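Local coordinates for probable quinone reductase Qor (NADPH:quinone reductase) (Zeta-crystallin homolog protein) (Mycobacterium tuberculosis, PDB 4RVU), which probably transfers electrons from NADPH to quinones as a zeta-crystallin-like reductase of the medium-chain dehydrogenase family, at residues A[225-230]-A[247-252]; A[239-244]-A[267-272]; A[200-205]-A[232-237]. All coordinates share one frame; numbering follows the deposited sequence.

Contact 1 (A[225-230]-A[247-252]); sequences GATTFD and AASGPV. With NDP (NADPH dihydro-nicotinamide-adenine-dinucleotide phosphate), chain E.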
loop_
_atom_site.group_PDB
_atom_site.type_symbol
_atom_site.label_atom_id
_atom_site.label_comp_id
_atom_site.label_asym_id
_atom_site.label_seq_id
_atom_site.Cartn_x
_atom_site.Cartn_y
_atom_site.Cartn_z
ATOM N N GLY A 225 11.463 -11.364 2.396
ATOM C CA GLY A 225 10.438 -11.992 1.581
ATOM C C GLY A 225 9.822 -13.248 2.168
ATOM O O GLY A 225 9.163 -13.193 3.203
ATOM N N ALA A 226 10.025 -14.380 1.499
ATOM C CA ALA A 226 9.266 -15.604 1.803
ATOM C C ALA A 226 9.211 -16.007 3.278
ATOM O O ALA A 226 8.142 -16.324 3.794
ATOM C CB ALA A 226 9.760 -16.763 0.945
ATOM N N THR A 227 10.349 -15.986 3.965
ATOM C CA THR A 227 10.416 -16.487 5.346
ATOM C C THR A 227 9.979 -15.497 6.433
ATOM O O THR A 227 9.846 -15.863 7.605
ATOM C CB THR A 227 11.828 -17.011 5.690
ATOM O OG1 THR A 227 12.768 -15.935 5.598
ATOM C CG2 THR A 227 12.231 -18.106 4.728
ATOM N N THR A 228 9.729 -14.253 6.044
ATOM C CA THR A 228 9.417 -13.230 7.026
ATOM C C THR A 228 8.090 -12.518 6.767
ATOM O O THR A 228 7.591 -11.836 7.656
ATOM C CB THR A 228 10.518 -12.170 7.083
ATOM O OG1 THR A 228 10.762 -11.675 5.760
ATOM C CG2 THR A 228 11.813 -12.764 7.651
ATOM N N PHE A 229 7.543 -12.649 5.559
ATOM C CA PHE A 229 6.365 -11.860 5.174
ATOM C C PHE A 229 5.182 -12.007 6.139
ATOM O O PHE A 229 4.617 -11.001 6.595
ATOM C CB PHE A 229 5.909 -12.163 3.743
ATOM C CG PHE A 229 4.793 -11.272 3.282
ATOM C CD1 PHE A 229 3.468 -11.641 3.483
ATOM C CD2 PHE A 229 5.064 -10.045 2.691
ATOM C CE1 PHE A 229 2.432 -10.821 3.082
ATOM C CE2 PHE A 229 4.024 -9.210 2.284
ATOM C CZ PHE A 229 2.703 -9.608 2.484
ATOM N N ASP A 230 4.785 -13.245 6.435
ATOM C CA ASP A 230 3.642 -13.456 7.318
ATOM C C ASP A 230 3.846 -12.782 8.671
ATOM O O ASP A 230 2.926 -12.169 9.214
ATOM C CB ASP A 230 3.358 -14.952 7.497
ATOM C CG ASP A 230 2.950 -15.622 6.200
ATOM O OD1 ASP A 230 2.766 -14.906 5.195
ATOM O OD2 ASP A 230 2.808 -16.867 6.185
ATOM N N ALA A 247 13.499 -9.948 -1.637
ATOM C CA ALA A 247 13.085 -11.343 -1.550
ATOM C C ALA A 247 14.288 -12.266 -1.383
ATOM O O ALA A 247 14.388 -13.283 -2.065
ATOM C CB ALA A 247 12.310 -11.727 -2.801
ATOM N N ALA A 248 15.202 -11.906 -0.489
ATOM C CA ALA A 248 16.440 -12.665 -0.302
ATOM C C ALA A 248 16.216 -14.150 0.018
ATOM O O ALA A 248 16.963 -15.014 -0.449
ATOM C CB ALA A 248 17.295 -12.014 0.774
ATOM N N SER A 249 15.202 -14.440 0.824
ATOM C CA SER A 249 14.893 -15.824 1.193
ATOM C C SER A 249 14.032 -16.526 0.148
ATOM O O SER A 249 13.742 -17.720 0.275
ATOM C CB SER A 249 14.180 -15.885 2.545
ATOM O OG SER A 249 12.829 -15.472 2.420
ATOM N N GLY A 250 13.622 -15.791 -0.885
ATOM C CA GLY A 250 12.716 -16.341 -1.879
ATOM C C GLY A 250 11.481 -15.476 -2.031
ATOM O O GLY A 250 11.190 -14.647 -1.169
ATOM N N PRO A 251 10.740 -15.671 -3.127
ATOM C CA PRO A 251 9.583 -14.821 -3.438
ATOM C C PRO A 251 8.418 -15.014 -2.466
ATOM O O PRO A 251 8.202 -16.121 -1.966
ATOM C CB PRO A 251 9.189 -15.283 -4.843
ATOM C CG PRO A 251 9.609 -16.735 -4.885
ATOM C CD PRO A 251 10.899 -16.775 -4.094
ATOM N N VAL A 252 7.688 -13.932 -2.197
ATOM C CA VAL A 252 6.483 -13.975 -1.374
ATOM C C VAL A 252 5.302 -14.502 -2.194
ATOM O O VAL A 252 4.999 -13.966 -3.265
ATOM C CB VAL A 252 6.133 -12.574 -0.821
ATOM C CG1 VAL A 252 4.836 -12.619 -0.038
ATOM C CG2 VAL A 252 7.265 -12.053 0.057
HETATM P PA NDP E . 21.954 -7.955 2.194
HETATM O O1A NDP E . 23.342 -7.419 2.400
HETATM O O2A NDP E . 20.849 -7.520 3.113
HETATM O O5B NDP E . 22.020 -9.561 2.193
HETATM C C5B NDP E . 20.826 -10.328 2.305
HETATM C C4B NDP E . 20.608 -10.640 3.776
HETATM O O4B NDP E . 19.294 -11.150 4.007
HETATM C C3B NDP E . 21.558 -11.720 4.261
HETATM O O3B NDP E . 22.793 -11.172 4.722
HETATM C C2B NDP E . 20.783 -12.390 5.378
HETATM O O2B NDP E . 21.157 -11.857 6.641
HETATM C C1B NDP E . 19.322 -12.080 5.089
HETATM N N9A NDP E . 18.667 -13.355 4.718
HETATM C C8A NDP E . 17.643 -13.932 5.367
HETATM N N7A NDP E . 17.293 -15.102 4.782
HETATM C C5A NDP E . 18.114 -15.293 3.737
HETATM C C6A NDP E . 18.292 -16.330 2.695
HETATM N N6A NDP E . 17.496 -17.421 2.661
HETATM N N1A NDP E . 19.273 -16.148 1.786
HETATM C C2A NDP E . 20.067 -15.065 1.816
HETATM N N3A NDP E . 19.964 -14.087 2.730
HETATM C C4A NDP E . 19.023 -14.140 3.700
HETATM O O3 NDP E . 21.525 -7.655 0.679
HETATM P PN NDP E . 21.364 -6.158 0.124
HETATM O O1N NDP E . 21.652 -5.192 1.243
HETATM O O2N NDP E . 22.116 -6.072 -1.177
HETATM O O5D NDP E . 19.795 -6.084 -0.206
HETATM C C5D NDP E . 18.829 -6.289 0.822
HETATM C C4D NDP E . 17.503 -6.707 0.204
HETATM O O4D NDP E . 16.868 -5.577 -0.390
HETATM C C3D NDP E . 17.710 -7.714 -0.908
HETATM O O3D NDP E . 16.647 -8.664 -0.850
HETATM C C2D NDP E . 17.594 -6.911 -2.185
HETATM O O2D NDP E . 17.052 -7.718 -3.232
HETATM C C1D NDP E . 16.642 -5.796 -1.782
HETATM N N1N NDP E . 16.852 -4.534 -2.493
HETATM C C2N NDP E . 15.793 -3.937 -3.044
HETATM C C3N NDP E . 15.897 -2.731 -3.720
HETATM C C7N NDP E . 14.666 -2.120 -4.320
HETATM O O7N NDP E . 14.745 -1.029 -4.857
HETATM N N7N NDP E . 13.516 -2.788 -4.242
HETATM C C4N NDP E . 17.227 -2.027 -3.854
HETATM C C5N NDP E . 18.295 -2.775 -3.201
HETATM C C6N NDP E . 18.068 -3.982 -2.550
HETATM P P2B NDP E . 20.747 -12.607 8.003
HETATM O O1X NDP E . 19.775 -13.664 7.563
HETATM O O2X NDP E . 22.043 -13.149 8.533
HETATM O O3X NDP E . 20.155 -11.525 8.859
#

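Contact 2 (A[239-244]-A[267-272]); sequences RGTLAL and YLTRPS. With NDP (NADPH dihydro-nicotinamide-adenine-dinucleotide phosphate), chain E.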
loop_
_atom_site.group_PDB
_atom_site.type_symbol
_atom_site.label_atom_id
_atom_site.label_comp_id
_atom_site.label_asym_id
_atom_site.label_seq_id
_atom_site.Cartn_x
_atom_site.Cartn_y
_atom_site.Cartn_z
ATOM N N ARG A 239 -3.297 0.518 10.238
ATOM C CA ARG A 239 -3.042 1.388 9.094
ATOM C C ARG A 239 -1.550 1.570 8.809
ATOM O O ARG A 239 -1.144 2.533 8.150
ATOM C CB ARG A 239 -3.743 2.740 9.259
ATOM C CG ARG A 239 -5.287 2.636 9.152
ATOM C CD ARG A 239 -5.954 3.936 9.591
ATOM N NE ARG A 239 -5.496 5.072 8.793
ATOM C CZ ARG A 239 -5.695 6.349 9.114
ATOM N NH1 ARG A 239 -6.357 6.670 10.220
ATOM N NH2 ARG A 239 -5.240 7.309 8.325
ATOM N N GLY A 240 -0.749 0.621 9.288
ATOM C CA GLY A 240 0.693 0.671 9.105
ATOM C C GLY A 240 1.083 0.283 7.691
ATOM O O GLY A 240 0.248 -0.155 6.908
ATOM N N THR A 241 2.360 0.437 7.353
ATOM C CA THR A 241 2.807 0.172 5.981
ATOM C C THR A 241 3.801 -0.977 5.942
ATOM O O THR A 241 4.828 -0.931 6.616
ATOM C CB THR A 241 3.477 1.413 5.362
ATOM O OG1 THR A 241 2.507 2.454 5.183
ATOM C CG2 THR A 241 4.108 1.070 4.009
ATOM N N LEU A 242 3.487 -2.006 5.164
ATOM C CA LEU A 242 4.437 -3.077 4.902
ATOM C C LEU A 242 5.154 -2.749 3.599
ATOM O O LEU A 242 4.569 -2.830 2.517
ATOM C CB LEU A 242 3.721 -4.426 4.779
ATOM C CG LEU A 242 4.506 -5.668 5.210
ATOM C CD1 LEU A 242 3.668 -6.929 5.093
ATOM C CD2 LEU A 242 5.801 -5.833 4.418
ATOM N N ALA A 243 6.420 -2.358 3.699
ATOM C CA ALA A 243 7.220 -2.138 2.504
ATOM C C ALA A 243 8.025 -3.398 2.246
ATOM O O ALA A 243 9.070 -3.630 2.875
ATOM C CB ALA A 243 8.124 -0.931 2.664
ATOM N N LEU A 244 7.518 -4.225 1.337
ATOM C CA LEU A 244 8.228 -5.430 0.901
ATOM C C LEU A 244 9.143 -5.035 -0.250
ATOM O O LEU A 244 8.687 -4.895 -1.388
ATOM C CB LEU A 244 7.220 -6.488 0.440
ATOM C CG LEU A 244 7.782 -7.766 -0.191
ATOM C CD1 LEU A 244 8.622 -8.543 0.823
ATOM C CD2 LEU A 244 6.655 -8.627 -0.716
ATOM N N TYR A 267 -1.311 -1.027 4.611
ATOM C CA TYR A 267 -0.892 -0.843 3.230
ATOM C C TYR A 267 0.189 -1.848 2.931
ATOM O O TYR A 267 1.073 -2.080 3.773
ATOM C CB TYR A 267 -0.251 0.526 3.044
ATOM C CG TYR A 267 -1.136 1.710 3.301
ATOM C CD1 TYR A 267 -1.318 2.194 4.587
ATOM C CD2 TYR A 267 -1.765 2.374 2.251
ATOM C CE1 TYR A 267 -2.113 3.293 4.827
ATOM C CE2 TYR A 267 -2.571 3.474 2.484
ATOM C CZ TYR A 267 -2.727 3.932 3.775
ATOM O OH TYR A 267 -3.512 5.036 4.021
ATOM N N LEU A 268 0.139 -2.418 1.729
ATOM C CA LEU A 268 1.235 -3.238 1.215
ATOM C C LEU A 268 1.818 -2.550 -0.014
ATOM O O LEU A 268 1.090 -2.132 -0.918
ATOM C CB LEU A 268 0.746 -4.653 0.866
ATOM C CG LEU A 268 1.749 -5.612 0.218
ATOM C CD1 LEU A 268 2.904 -5.959 1.180
ATOM C CD2 LEU A 268 1.059 -6.870 -0.273
ATOM N N THR A 269 3.138 -2.407 -0.061
ATOM C CA THR A 269 3.732 -1.859 -1.267
ATOM C C THR A 269 4.992 -2.637 -1.593
ATOM O O THR A 269 5.688 -3.090 -0.688
ATOM C CB THR A 269 4.035 -0.356 -1.115
ATOM O OG1 THR A 269 4.616 0.138 -2.333
ATOM C CG2 THR A 269 5.018 -0.127 0.041
ATOM N N ARG A 270 5.277 -2.805 -2.882
ATOM C CA ARG A 270 6.492 -3.509 -3.306
ATOM C C ARG A 270 7.270 -2.584 -4.231
ATOM O O ARG A 270 7.115 -2.648 -5.454
ATOM C CB ARG A 270 6.149 -4.812 -4.040
ATOM C CG ARG A 270 7.258 -5.901 -3.990
ATOM C CD ARG A 270 8.599 -5.426 -4.571
ATOM N NE ARG A 270 9.659 -6.431 -4.482
ATOM C CZ ARG A 270 10.925 -6.221 -4.839
ATOM N NH1 ARG A 270 11.312 -5.039 -5.296
ATOM N NH2 ARG A 270 11.818 -7.197 -4.731
ATOM N N PRO A 271 8.127 -1.726 -3.651
ATOM C CA PRO A 271 8.787 -0.714 -4.475
ATOM C C PRO A 271 10.051 -1.220 -5.168
ATOM O O PRO A 271 10.660 -2.226 -4.764
ATOM C CB PRO A 271 9.166 0.364 -3.454
ATOM C CG PRO A 271 9.415 -0.418 -2.179
ATOM C CD PRO A 271 8.376 -1.527 -2.210
ATOM N N SER A 272 10.417 -0.504 -6.227
ATOM C CA SER A 272 11.676 -0.694 -6.935
ATOM C C SER A 272 12.355 0.667 -7.067
ATOM O O SER A 272 11.685 1.674 -7.306
ATOM C CB SER A 272 11.407 -1.298 -8.314
ATOM O OG SER A 272 12.364 -0.881 -9.264
HETATM P PA NDP E . 21.954 -7.955 2.194
HETATM O O1A NDP E . 23.342 -7.419 2.400
HETATM O O2A NDP E . 20.849 -7.520 3.113
HETATM O O5B NDP E . 22.020 -9.561 2.193
HETATM C C5B NDP E . 20.826 -10.328 2.305
HETATM C C4B NDP E . 20.608 -10.640 3.776
HETATM O O4B NDP E . 19.294 -11.150 4.007
HETATM C C3B NDP E . 21.558 -11.720 4.261
HETATM O O3B NDP E . 22.793 -11.172 4.722
HETATM C C2B NDP E . 20.783 -12.390 5.378
HETATM O O2B NDP E . 21.157 -11.857 6.641
HETATM C C1B NDP E . 19.322 -12.080 5.089
HETATM N N9A NDP E . 18.667 -13.355 4.718
HETATM C C8A NDP E . 17.643 -13.932 5.367
HETATM N N7A NDP E . 17.293 -15.102 4.782
HETATM C C5A NDP E . 18.114 -15.293 3.737
HETATM C C6A NDP E . 18.292 -16.330 2.695
HETATM N N6A NDP E . 17.496 -17.421 2.661
HETATM N N1A NDP E . 19.273 -16.148 1.786
HETATM C C2A NDP E . 20.067 -15.065 1.816
HETATM N N3A NDP E . 19.964 -14.087 2.730
HETATM C C4A NDP E . 19.023 -14.140 3.700
HETATM O O3 NDP E . 21.525 -7.655 0.679
HETATM P PN NDP E . 21.364 -6.158 0.124
HETATM O O1N NDP E . 21.652 -5.192 1.243
HETATM O O2N NDP E . 22.116 -6.072 -1.177
HETATM O O5D NDP E . 19.795 -6.084 -0.206
HETATM C C5D NDP E . 18.829 -6.289 0.822
HETATM C C4D NDP E . 17.503 -6.707 0.204
HETATM O O4D NDP E . 16.868 -5.577 -0.390
HETATM C C3D NDP E . 17.710 -7.714 -0.908
HETATM O O3D NDP E . 16.647 -8.664 -0.850
HETATM C C2D NDP E . 17.594 -6.911 -2.185
HETATM O O2D NDP E . 17.052 -7.718 -3.232
HETATM C C1D NDP E . 16.642 -5.796 -1.782
HETATM N N1N NDP E . 16.852 -4.534 -2.493
HETATM C C2N NDP E . 15.793 -3.937 -3.044
HETATM C C3N NDP E . 15.897 -2.731 -3.720
HETATM C C7N NDP E . 14.666 -2.120 -4.320
HETATM O O7N NDP E . 14.745 -1.029 -4.857
HETATM N N7N NDP E . 13.516 -2.788 -4.242
HETATM C C4N NDP E . 17.227 -2.027 -3.854
HETATM C C5N NDP E . 18.295 -2.775 -3.201
HETATM C C6N NDP E . 18.068 -3.982 -2.550
HETATM P P2B NDP E . 20.747 -12.607 8.003
HETATM O O1X NDP E . 19.775 -13.664 7.563
HETATM O O2X NDP E . 22.043 -13.149 8.533
HETATM O O3X NDP E . 20.155 -11.525 8.859
HETATM O O HOH W 1 -5.266 4.392 6.016
HETATM O O HOH W 2 -2.892 6.596 6.636
#

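Contact 3 (A[200-205]-A[232-237]); sequences DAWQFA and SLASLA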
loop_
_atom_site.group_PDB
_atom_site.type_symbol
_atom_site.label_atom_id
_atom_site.label_comp_id
_atom_site.label_asym_id
_atom_site.label_seq_id
_atom_site.Cartn_x
_atom_site.Cartn_y
_atom_site.Cartn_z
ATOM N N ASP A 200 7.268 -18.742 13.835
ATOM C CA ASP A 200 5.831 -18.686 13.655
ATOM C C ASP A 200 5.408 -17.219 13.672
ATOM O O ASP A 200 5.837 -16.453 14.542
ATOM C CB ASP A 200 5.134 -19.463 14.775
ATOM C CG ASP A 200 3.630 -19.436 14.654
ATOM O OD1 ASP A 200 3.005 -18.552 15.277
ATOM O OD2 ASP A 200 3.076 -20.300 13.937
ATOM N N ALA A 201 4.571 -16.840 12.708
ATOM C CA ALA A 201 4.171 -15.449 12.519
ATOM C C ALA A 201 3.561 -14.820 13.768
ATOM O O ALA A 201 3.915 -13.704 14.148
ATOM C CB ALA A 201 3.218 -15.340 11.344
ATOM N N TRP A 202 2.647 -15.539 14.408
ATOM C CA TRP A 202 1.977 -15.023 15.594
ATOM C C TRP A 202 2.910 -14.929 16.792
ATOM O O TRP A 202 2.853 -13.964 17.551
ATOM C CB TRP A 202 0.742 -15.873 15.898
ATOM C CG TRP A 202 -0.094 -15.958 14.682
ATOM C CD1 TRP A 202 -0.310 -17.057 13.896
ATOM C CD2 TRP A 202 -0.771 -14.867 14.047
ATOM N NE1 TRP A 202 -1.116 -16.719 12.828
ATOM C CE2 TRP A 202 -1.407 -15.379 12.899
ATOM C CE3 TRP A 202 -0.918 -13.507 14.356
ATOM C CZ2 TRP A 202 -2.179 -14.574 12.055
ATOM C CZ3 TRP A 202 -1.678 -12.714 13.520
ATOM C CH2 TRP A 202 -2.302 -13.248 12.384
ATOM N N GLN A 203 3.762 -15.936 16.948
ATOM C CA GLN A 203 4.796 -15.937 17.981
ATOM C C GLN A 203 5.680 -14.696 17.868
ATOM O O GLN A 203 5.849 -13.935 18.827
ATOM C CB GLN A 203 5.667 -17.187 17.840
ATOM C CG GLN A 203 5.032 -18.458 18.370
ATOM C CD GLN A 203 5.009 -18.496 19.884
ATOM O OE1 GLN A 203 6.035 -18.283 20.538
ATOM N NE2 GLN A 203 3.834 -18.754 20.454
ATOM N N PHE A 204 6.235 -14.503 16.678
ATOM C CA PHE A 204 7.093 -13.357 16.398
ATOM C C PHE A 204 6.338 -12.041 16.567
ATOM O O PHE A 204 6.838 -11.113 17.187
ATOM C CB PHE A 204 7.660 -13.475 14.988
ATOM C CG PHE A 204 8.572 -12.345 14.601
ATOM C CD1 PHE A 204 9.926 -12.392 14.911
ATOM C CD2 PHE A 204 8.079 -11.243 13.912
ATOM C CE1 PHE A 204 10.776 -11.356 14.547
ATOM C CE2 PHE A 204 8.925 -10.199 13.543
ATOM C CZ PHE A 204 10.275 -10.256 13.870
ATOM N N ALA A 205 5.125 -11.960 16.020
ATOM C CA ALA A 205 4.324 -10.749 16.172
ATOM C C ALA A 205 4.086 -10.407 17.645
ATOM O O ALA A 205 4.094 -9.239 18.027
ATOM C CB ALA A 205 3.002 -10.863 15.413
ATOM N N SER A 232 5.937 -10.191 9.259
ATOM C CA SER A 232 5.912 -8.749 9.021
ATOM C C SER A 232 4.480 -8.234 9.021
ATOM O O SER A 232 4.157 -7.248 9.692
ATOM C CB SER A 232 6.549 -8.418 7.672
ATOM O OG SER A 232 7.931 -8.729 7.671
ATOM N N LEU A 233 3.631 -8.901 8.256
ATOM C CA LEU A 233 2.230 -8.489 8.150
ATOM C C LEU A 233 1.537 -8.515 9.521
ATOM O O LEU A 233 0.779 -7.604 9.869
ATOM C CB LEU A 233 1.491 -9.372 7.137
ATOM C CG LEU A 233 0.006 -9.048 6.926
ATOM C CD1 LEU A 233 -0.128 -7.635 6.405
ATOM C CD2 LEU A 233 -0.650 -10.021 5.968
ATOM N N ALA A 234 1.827 -9.546 10.313
ATOM C CA ALA A 234 1.222 -9.701 11.643
ATOM C C ALA A 234 1.749 -8.726 12.700
ATOM O O ALA A 234 1.173 -8.623 13.789
ATOM C CB ALA A 234 1.383 -11.140 12.128
ATOM N N SER A 235 2.856 -8.039 12.404
ATOM C CA SER A 235 3.480 -7.149 13.377
ATOM C C SER A 235 3.078 -5.679 13.282
ATOM O O SER A 235 3.539 -4.862 14.077
ATOM C CB SER A 235 5.004 -7.264 13.292
ATOM O OG SER A 235 5.408 -8.607 13.440
ATOM N N LEU A 236 2.212 -5.342 12.327
ATOM C CA LEU A 236 1.914 -3.937 12.028
ATOM C C LEU A 236 0.898 -3.241 12.930
ATOM O O LEU A 236 -0.082 -3.839 13.380
ATOM C CB LEU A 236 1.421 -3.807 10.591
ATOM C CG LEU A 236 2.515 -3.905 9.538
ATOM C CD1 LEU A 236 1.899 -4.251 8.198
ATOM C CD2 LEU A 236 3.259 -2.580 9.454
ATOM N N ALA A 237 1.126 -1.955 13.159
ATOM C CA ALA A 237 0.143 -1.121 13.830
ATOM C C ALA A 237 -1.014 -0.909 12.867
ATOM O O ALA A 237 -0.869 -1.129 11.658
ATOM C CB ALA A 237 0.749 0.202 14.221
#

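Contact 1 (A[225-230]-A[247-252])
Two loops on the carboxyl side of the parallel sheet of the Rossmann-type domain meet here beside the adenine of NADPH: 225-230, which follows strand 217-222 and leads into helix 229-234, and the loop segment 247-252, which follows strand 240-244. A type I beta turn from Ala247 to Gly250 presents Ser249, whose CA lies 3.4 Å from the adenine amino nitrogen N6A of NADPH. The Ser249 hydroxyl sits between its own N and carbonyl carbon (chi1 75°), and Thr227 N points at OG along a nearly straight bond of 3.0 Å. The same OG is also hydrogen-bonded to Val224 O, so the hydroxyl is held by residues on either side of Gly225 and Ala226. Next to it, Ala226 N gives a 2.9 Å bond to Gly250 O from above the carbonyl plane. Gly225 has backbone angles (phi 84°, psi -116°) that call for a residue without a side chain, and its CA packs close against Ala247 CA, at 4.2 Å. Beyond the polar bonds, Val252 CG2 abuts Gly225 CA at 3.5 Å, while CG1, anti to the backbone N, sits over one face of the Phe229 ring in a CH-pi contact, 3.8 Å from the centroid.

Contact 2 (A[239-244]-A[267-272])
Pro271 O is gripped twice, by a hydrogen bond from the carboxamide N7N of NADPH at 3.0 Å and by one from Arg270 NH1 at 2.9 Å. The arginine bond is the more bent, and NH1 comes from above the carbonyl plane. Arg270 reaches this carbonyl by starting with CG anti to its backbone N and then bending at chi2 (-58°), which lays its chain alongside Leu244 O: CG passes that oxygen at 3.1 Å, and Arg270 CA makes a CA-H...O contact with it. The guanidinium would tend to polarise the Pro271 carbonyl on the nicotinamide side of the pocket. Ahead of this loop in the chain, strand 267-269 runs parallel to strand 240-244 as its neighbour in the Rossmann-type sheet, the two ends of a beta-alpha-beta unit whose crossover contains helix 258-262. Four backbone bonds join them, nearly along their C=O axes: Tyr267 N to Gly240 O, Leu242 N to Tyr267 O, Thr269 N to Leu242 O, and Leu244 N to Thr269 O, the last the least straight. On one face Leu242 and Leu268 lie side by side, with CB of the former 4.0 Å from CD1 of the latter, covered by Phe229 of helix 229-234. Ala243 and Thr269 share the other face, against helix 120-140, where Thr269 CG2 lies 4.1 Å from Ala243 CB. Strand 267-269 also pairs antiparallel with a strand of the second subunit, so the sheet continues through the dimer. The Tyr267 ring has Arg239 O in plane at its edge, 3.5 Å from CE1. Its hydroxyl bonds to Val140 O of the second subunit and accepts from two waters, which in turn accept from NE and NH2 of Arg239.

Contact 3 (A[200-205]-A[232-237])
Helix 201-212 starts with Asp200 as its N-cap and packs its first turn on the end of helix 229-234, both on one side of the Rossmann-type sheet. Asp200 OD1 accepts from Gln203 N through its anti lone pair at 3.2 Å, with a weaker bond from Trp202 N, capping the first turn. Ala201 then offers little more than its carbonyl oxygen, 4.1 Å from Ala234 CB. Trp202 begins by pointing away from the other helix, but its CG lies beside the backbone N (chi1 -53°) and the indole swings back, so that the six-membered ring brings CZ3 to 3.7 Å from Ala234 CB. Phe204, its CG anti to the backbone N, turns its edge to Ser235, with CD2 3.8 Å from OG; that hydroxyl is hydrogen-bonded to Ala231 O, four residues earlier, in helix 229-234. Ala205 makes the closest approach, its CA 4.6 Å from Ser235 CA, consistent with its small side chain. The methyls of Ala205 and Ala234 touch at 3.7 Å, and Ala205 CB also reaches Ala234 O at 3.3 Å, an oxygen that takes a hydrogen bond from Arg209 NH2 one turn further along helix 201-212.

The three contacts lie in the cofactor-binding domain, their centres about 14 to 15 Å apart. Along the chain, contact 3 closes before contact 2 opens, whereas contact 1 interleaves with both. Helix 229-234 is common to contacts 1 and 3 and covers the sheet face of contact 2: Phe229 CE2 lies 3.6 Å from both Leu268 CD1 and Leu242 CD1, and Leu233 and Leu236 close on Leu242 from the side of contact 3. Contacts 1 and 2 both touch NADPH, the first at the adenine and the nicotinamide ribose, the second at the nicotinamide carboxamide, so the loops that follow the adjacent strands 240-244 and 267-269 meet different parts of the cofactor. Contact 3 is packing away from it.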